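Local coordinates for protein CDP-glucose-4,6-dehydratase (PDB 1RKX) that catalyses the 4,6-dehydration of CDP-D-glucose, probably giving CDP-4-keto-6-deoxyglucose, with a bound NAD as the likely hydride carrier, at residues F13-T18 with H86-P91; G144-E149 with K304-K309. One frame throughout, in Å; residues are numbered along the deposited sequence.

Contact 1 (F13-T18 with H86-P91). With NAD (nicotinamide-adenine-dinucleotide), chain G.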
loop_
_atom_site.group_PDB
_atom_site.type_symbol
_atom_site.label_atom_id
_atom_site.label_comp_id
_atom_site.label_asym_id
_atom_site.label_seq_id
_atom_site.Cartn_x
_atom_site.Cartn_y
_atom_site.Cartn_z
ATOM N N PHE C 13 14.649 31.787 14.596
ATOM C CA PHE C 13 15.577 30.996 15.395
ATOM C C PHE C 13 16.028 29.823 14.526
ATOM O O PHE C 13 15.199 29.079 14.011
ATOM C CB PHE C 13 14.862 30.478 16.646
ATOM C CG PHE C 13 15.775 29.820 17.649
ATOM C CD1 PHE C 13 16.501 30.584 18.556
ATOM C CD2 PHE C 13 15.886 28.433 17.703
ATOM C CE1 PHE C 13 17.327 29.977 19.511
ATOM C CE2 PHE C 13 16.707 27.812 18.650
ATOM C CZ PHE C 13 17.428 28.586 19.556
ATOM N N VAL C 14 17.336 29.659 14.371
ATOM C CA VAL C 14 17.872 28.591 13.539
ATOM C C VAL C 14 18.865 27.682 14.263
ATOM O O VAL C 14 19.941 28.132 14.651
ATOM C CB VAL C 14 18.604 29.173 12.301
ATOM C CG1 VAL C 14 19.154 28.035 11.437
ATOM C CG2 VAL C 14 17.662 30.065 11.499
ATOM N N THR C 15 18.519 26.410 14.451
ATOM C CA THR C 15 19.474 25.504 15.080
ATOM C C THR C 15 20.343 25.012 13.934
ATOM O O THR C 15 19.857 24.864 12.806
ATOM C CB THR C 15 18.802 24.281 15.769
ATOM O OG1 THR C 15 18.158 23.453 14.787
ATOM C CG2 THR C 15 17.788 24.742 16.803
ATOM N N GLY C 16 21.620 24.773 14.208
ATOM C CA GLY C 16 22.515 24.301 13.168
ATOM C C GLY C 16 22.996 25.400 12.234
ATOM O O GLY C 16 23.381 25.126 11.094
ATOM N N HIS C 17 22.981 26.643 12.711
ATOM C CA HIS C 17 23.423 27.775 11.908
ATOM C C HIS C 17 24.926 27.766 11.615
ATOM O O HIS C 17 25.381 28.476 10.717
ATOM C CB HIS C 17 23.048 29.096 12.594
ATOM C CG HIS C 17 23.885 29.413 13.797
ATOM N ND1 HIS C 17 23.928 28.605 14.914
ATOM C CD2 HIS C 17 24.701 30.463 14.062
ATOM C CE1 HIS C 17 24.730 29.143 15.816
ATOM N NE2 HIS C 17 25.211 30.271 15.325
ATOM N N THR C 18 25.698 26.969 12.354
ATOM C CA THR C 18 27.144 26.921 12.132
ATOM C C THR C 18 27.535 25.885 11.080
ATOM O O THR C 18 28.716 25.698 10.793
ATOM C CB THR C 18 27.912 26.596 13.438
ATOM O OG1 THR C 18 27.534 25.299 13.908
ATOM C CG2 THR C 18 27.613 27.649 14.516
ATOM N N HIS C 86 14.715 24.063 12.328
ATOM C CA HIS C 86 15.541 23.115 13.064
ATOM C C HIS C 86 16.421 22.332 12.100
ATOM O O HIS C 86 15.951 21.414 11.426
ATOM C CB HIS C 86 14.649 22.168 13.878
ATOM C CG HIS C 86 15.402 21.104 14.623
ATOM N ND1 HIS C 86 16.513 21.374 15.393
ATOM C CD2 HIS C 86 15.192 19.769 14.722
ATOM C CE1 HIS C 86 16.958 20.252 15.931
ATOM N NE2 HIS C 86 16.173 19.263 15.541
ATOM N N MET C 87 17.697 22.705 12.029
ATOM C CA MET C 87 18.627 22.024 11.144
ATOM C C MET C 87 19.770 21.318 11.855
ATOM O O MET C 87 20.554 20.618 11.218
ATOM C CB MET C 87 19.191 23.000 10.111
ATOM C CG MET C 87 18.170 23.405 9.065
ATOM S SD MET C 87 18.911 24.040 7.554
ATOM C CE MET C 87 19.142 25.713 8.008
ATOM N N ALA C 88 19.870 21.496 13.168
ATOM C CA ALA C 88 20.935 20.855 13.928
ATOM C C ALA C 88 20.695 19.348 14.006
ATOM O O ALA C 88 19.589 18.894 14.311
ATOM C CB ALA C 88 21.017 21.445 15.336
ATOM N N ALA C 89 21.741 18.580 13.726
ATOM C CA ALA C 89 21.652 17.131 13.768
ATOM C C ALA C 89 23.014 16.508 13.492
ATOM O O ALA C 89 23.917 17.181 13.004
ATOM C CB ALA C 89 20.643 16.642 12.719
ATOM N N GLN C 90 23.148 15.226 13.828
ATOM C CA GLN C 90 24.363 14.454 13.542
ATOM C C GLN C 90 23.938 13.997 12.143
ATOM O O GLN C 90 23.105 13.094 12.000
ATOM C CB GLN C 90 24.469 13.265 14.502
ATOM C CG GLN C 90 25.799 12.517 14.471
ATOM C CD GLN C 90 26.151 12.012 13.087
ATOM O OE1 GLN C 90 26.684 12.750 12.269
ATOM N NE2 GLN C 90 25.839 10.748 12.817
ATOM N N PRO C 91 24.493 14.621 11.094
ATOM C CA PRO C 91 24.158 14.312 9.702
ATOM C C PRO C 91 24.913 13.240 8.938
ATOM O O PRO C 91 24.604 13.012 7.771
ATOM C CB PRO C 91 24.336 15.661 9.036
ATOM C CG PRO C 91 25.650 16.091 9.654
ATOM C CD PRO C 91 25.489 15.709 11.143
HETATM P PA NAD G . 26.552 20.227 8.831
HETATM O O1A NAD G . 27.326 19.198 9.558
HETATM O O2A NAD G . 27.321 21.202 8.013
HETATM O O5B NAD G . 25.627 21.062 9.847
HETATM C C5B NAD G . 25.112 20.401 11.028
HETATM C C4B NAD G . 24.783 21.417 12.123
HETATM O O4B NAD G . 24.317 20.573 13.201
HETATM C C3B NAD G . 26.012 22.138 12.655
HETATM O O3B NAD G . 25.696 23.544 12.687
HETATM C C2B NAD G . 26.206 21.504 14.020
HETATM O O2B NAD G . 26.894 22.368 14.967
HETATM C C1B NAD G . 24.791 21.144 14.391
HETATM N N9A NAD G . 24.727 20.146 15.448
HETATM C C8A NAD G . 25.047 18.816 15.371
HETATM N N7A NAD G . 24.894 18.166 16.522
HETATM C C5A NAD G . 24.450 19.140 17.396
HETATM C C6A NAD G . 24.113 19.086 18.766
HETATM N N6A NAD G . 24.156 18.020 19.538
HETATM N N1A NAD G . 23.699 20.249 19.362
HETATM C C2A NAD G . 23.645 21.380 18.585
HETATM N N3A NAD G . 23.933 21.548 17.312
HETATM C C4A NAD G . 24.338 20.373 16.757
HETATM O O3 NAD G . 25.486 19.502 7.952
HETATM P PN NAD G . 24.372 20.091 6.908
HETATM O O1N NAD G . 24.764 19.538 5.609
HETATM O O2N NAD G . 24.423 21.574 6.960
HETATM O O5D NAD G . 23.031 19.416 7.411
HETATM C C5D NAD G . 21.995 20.291 7.871
HETATM C C4D NAD G . 20.762 19.486 8.232
HETATM O O4D NAD G . 20.301 18.916 6.962
HETATM C C3D NAD G . 20.912 18.280 9.159
HETATM O O3D NAD G . 19.673 18.105 9.873
HETATM C C2D NAD G . 21.144 17.144 8.171
HETATM O O2D NAD G . 20.834 15.878 8.778
HETATM C C1D NAD G . 20.180 17.517 7.077
HETATM N N1N NAD G . 20.500 16.863 5.813
HETATM C C2N NAD G . 21.563 17.277 4.991
HETATM C C3N NAD G . 21.805 16.638 3.660
HETATM C C7N NAD G . 22.905 17.169 2.836
HETATM O O7N NAD G . 23.075 16.640 1.726
HETATM N N7N NAD G . 23.710 18.178 3.228
HETATM C C4N NAD G . 20.979 15.430 3.276
HETATM C C5N NAD G . 19.914 15.108 4.275
HETATM C C6N NAD G . 19.700 15.753 5.403
#

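Contact 2 (G144-E149 with K304-K309)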
loop_
_atom_site.group_PDB
_atom_site.type_symbol
_atom_site.label_atom_id
_atom_site.label_comp_id
_atom_site.label_asym_id
_atom_site.label_seq_id
_atom_site.Cartn_x
_atom_site.Cartn_y
_atom_site.Cartn_z
ATOM N N GLY C 144 10.520 7.578 -6.964
ATOM C CA GLY C 144 10.712 8.618 -5.971
ATOM C C GLY C 144 9.648 8.473 -4.902
ATOM O O GLY C 144 8.483 8.207 -5.207
ATOM N N TYR C 145 10.037 8.649 -3.645
ATOM C CA TYR C 145 9.102 8.511 -2.540
ATOM C C TYR C 145 8.096 9.639 -2.420
ATOM O O TYR C 145 8.405 10.801 -2.673
ATOM C CB TYR C 145 9.862 8.358 -1.223
ATOM C CG TYR C 145 10.617 7.055 -1.160
ATOM C CD1 TYR C 145 11.900 6.940 -1.692
ATOM C CD2 TYR C 145 10.006 5.908 -0.656
ATOM C CE1 TYR C 145 12.556 5.703 -1.727
ATOM C CE2 TYR C 145 10.645 4.677 -0.686
ATOM C CZ TYR C 145 11.916 4.578 -1.224
ATOM O OH TYR C 145 12.521 3.345 -1.265
ATOM N N ARG C 146 6.884 9.275 -2.027
ATOM C CA ARG C 146 5.807 10.236 -1.857
ATOM C C ARG C 146 5.687 10.485 -0.352
ATOM O O ARG C 146 6.012 9.611 0.448
ATOM C CB ARG C 146 4.536 9.659 -2.501
ATOM C CG ARG C 146 4.860 9.157 -3.930
ATOM C CD ARG C 146 3.684 8.826 -4.855
ATOM N NE ARG C 146 2.970 7.614 -4.494
ATOM C CZ ARG C 146 2.424 6.760 -5.360
ATOM N NH1 ARG C 146 2.505 6.953 -6.671
ATOM N NH2 ARG C 146 1.764 5.709 -4.901
ATOM N N GLU C 147 5.246 11.677 0.035
ATOM C CA GLU C 147 5.164 12.025 1.453
ATOM C C GLU C 147 4.320 11.136 2.355
ATOM O O GLU C 147 4.535 11.112 3.568
ATOM C CB GLU C 147 4.717 13.487 1.616
ATOM C CG GLU C 147 5.765 14.504 1.184
ATOM C CD GLU C 147 5.650 14.900 -0.277
ATOM O OE1 GLU C 147 4.936 14.211 -1.041
ATOM O OE2 GLU C 147 6.285 15.903 -0.659
ATOM N N ASN C 148 3.377 10.400 1.775
ATOM C CA ASN C 148 2.508 9.529 2.558
ATOM C C ASN C 148 3.064 8.119 2.771
ATOM O O ASN C 148 2.379 7.268 3.332
ATOM C CB ASN C 148 1.127 9.434 1.890
ATOM C CG ASN C 148 1.153 8.650 0.584
ATOM O OD1 ASN C 148 2.209 8.433 -0.010
ATOM N ND2 ASN C 148 -0.023 8.231 0.126
ATOM N N GLU C 149 4.296 7.867 2.342
ATOM C CA GLU C 149 4.866 6.536 2.502
ATOM C C GLU C 149 5.593 6.347 3.838
ATOM O O GLU C 149 5.954 7.312 4.516
ATOM C CB GLU C 149 5.757 6.202 1.296
ATOM C CG GLU C 149 4.958 6.223 -0.033
ATOM C CD GLU C 149 5.730 5.698 -1.238
ATOM O OE1 GLU C 149 5.606 4.490 -1.560
ATOM O OE2 GLU C 149 6.457 6.491 -1.863
ATOM N N LYS C 304 15.466 8.641 -4.456
ATOM C CA LYS C 304 15.001 9.928 -4.963
ATOM C C LYS C 304 13.619 10.232 -4.404
ATOM O O LYS C 304 12.948 9.350 -3.865
ATOM C CB LYS C 304 14.976 9.949 -6.498
ATOM C CG LYS C 304 13.950 9.054 -7.135
ATOM C CD LYS C 304 13.993 9.194 -8.652
ATOM C CE LYS C 304 12.939 8.319 -9.307
ATOM N NZ LYS C 304 12.920 8.481 -10.779
ATOM N N LEU C 305 13.195 11.482 -4.538
ATOM C CA LEU C 305 11.914 11.909 -4.004
ATOM C C LEU C 305 10.970 12.444 -5.067
ATOM O O LEU C 305 11.398 13.014 -6.068
ATOM C CB LEU C 305 12.135 13.008 -2.956
ATOM C CG LEU C 305 13.108 12.742 -1.803
ATOM C CD1 LEU C 305 13.161 13.970 -0.890
ATOM C CD2 LEU C 305 12.662 11.522 -1.026
ATOM N N ASP C 306 9.679 12.245 -4.847
ATOM C CA ASP C 306 8.670 12.766 -5.760
ATOM C C ASP C 306 8.287 14.094 -5.111
ATOM O O ASP C 306 7.800 14.110 -3.979
ATOM C CB ASP C 306 7.455 11.849 -5.810
ATOM C CG ASP C 306 6.391 12.350 -6.764
ATOM O OD1 ASP C 306 6.027 13.541 -6.683
ATOM O OD2 ASP C 306 5.916 11.551 -7.592
ATOM N N CYS C 307 8.514 15.199 -5.816
ATOM C CA CYS C 307 8.217 16.519 -5.266
ATOM C C CYS C 307 6.993 17.183 -5.884
ATOM O O CYS C 307 6.948 18.408 -6.020
ATOM C CB CYS C 307 9.439 17.432 -5.427
ATOM S SG CYS C 307 10.913 16.789 -4.611
ATOM N N SER C 308 6.007 16.373 -6.248
ATOM C CA SER C 308 4.771 16.879 -6.844
ATOM C C SER C 308 3.990 17.739 -5.847
ATOM O O SER C 308 3.351 18.716 -6.228
ATOM C CB SER C 308 3.888 15.717 -7.315
ATOM O OG SER C 308 4.529 14.947 -8.324
ATOM N N LYS C 309 4.047 17.370 -4.572
ATOM C CA LYS C 309 3.331 18.101 -3.529
ATOM C C LYS C 309 3.831 19.542 -3.378
ATOM O O LYS C 309 3.038 20.481 -3.374
ATOM C CB LYS C 309 3.465 17.358 -2.202
ATOM C CG LYS C 309 2.594 17.884 -1.082
ATOM C CD LYS C 309 2.868 17.074 0.180
ATOM C CE LYS C 309 2.057 17.539 1.352
ATOM N NZ LYS C 309 2.256 16.606 2.503
HETATM O O HOH W 1 5.182 15.023 -3.516
#

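Contact 1 (F13-T18 with H86-P91)
Val14 meets Met87 through one methyl pair, CG1 lying 4.1 Å from CE. The two side chains run side by side and point the same way, and the bend of Met87 at chi3 (-85°) turns its methyl end to the valine; Leu29 and Leu25 of helix 20-31 touch Val14 and Met87, respectively. Thr15, bridged in parallel to His86 at the end of the central strands, carries most of the polar contact. Its OG1 stands between its own backbone N and carbonyl carbon (chi1 65°), from where it reaches several groups of the other segment. Ala88 N gives OG1 a nearly straight hydrogen bond of 3.1 Å (169°). Met87 N makes a weak, bent bond to the same OG1; its better bond goes to Thr15 O, Met87 N lying 3.2 Å away and above the carbonyl plane. Thr15 OG1 also lies at the edge of the His86 imidazole, 2.7 Å from ND1 in a hydrogen bond that either group could donate. NE2 on the far side has a weak bond to Thr111, so ND1 has the firmer polar hold on the ring. Gly16 follows with positive phi, its N 3.6 Å from Ala88 CB; a beta carbon here would collide with the backbone of Met87 and Ala88. Beyond the turn, Thr18 OG1 accepts a 2.8 Å hydrogen bond from the adenosine ribose hydroxyl O3B of NAD. The second segment serves the same cofactor: Met87 O accepts from O3D of the nicotinamide ribose at 3.0 Å, and Ala89 N donates to O4B, the ring oxygen of the adenosine ribose. Two neighbouring parallel strands whose C-terminal ends open into cofactor-binding loops, the first glycine-containing, are characteristic of the NAD-binding Rossmann fold of the short-chain dehydrogenase/reductase superfamily.

Contact 2 (G144-E149 with K304-K309)
Tyr145 and Leu305 pair through a single backbone bridge that joins the loop after strand 126-130 to the approach to helix 308-314, outside the central parallel sheet of the Rossmann fold. Two backbone hydrogen bonds make the bridge: Tyr145 N to Lys304 O at 3.0 Å, and Asp306 N to Tyr145 O at 2.9 Å.

Apolar contact is supplied by Lys304, whose CG and CE run along the Gly144 backbone before NZ reaches its salt bridge with Asp266, and by Tyr145 CB against Leu305 CD2. Glu147 and Lys309 meet without joining charges: the carboxylate of Glu147 rests on the aliphatic chain of Lys309, with Glu147 CD 3.6 Å from Lys309 CD, while Lys309 NZ pairs with Glu258 and Glu147 OE2 accepts from Asn261 N. A water joins Glu147 OE1, Asp306 O and Lys309 N, lying 2.8 Å from the last. Between subunits, Arg146 NH2 pairs with Glu149 of the second subunit.

At the helix start, Asp306 closes an Asx turn: its OD1 accepts hydrogen bonds from both Ser308 N, nearly along the C-O axis at 2.9 Å, and Ser308 OG, on the syn lone pair at 2.6 Å.

The contacts follow each other in series along the chain, and their centres lie 24 Å apart, with about 14 Å between nearest atoms. Contact 1 is near the middle of the molecule, about 9 Å from the chain centre, and its two segments themselves form part of the NAD pocket. Contact 2 lies about 17 Å from that centre and does not line this pocket: the side chain of Leu305 is about 9 Å from NAD. Contact 2 instead meets the second subunit, whereas no other protein chain touches contact 1. The central sheet relates them, for strands 11-15 and 83-86 lead into contact 1, and Asn261 of strand 259-261, outermost in the sheet of this chain, touches Leu305 in contact 2.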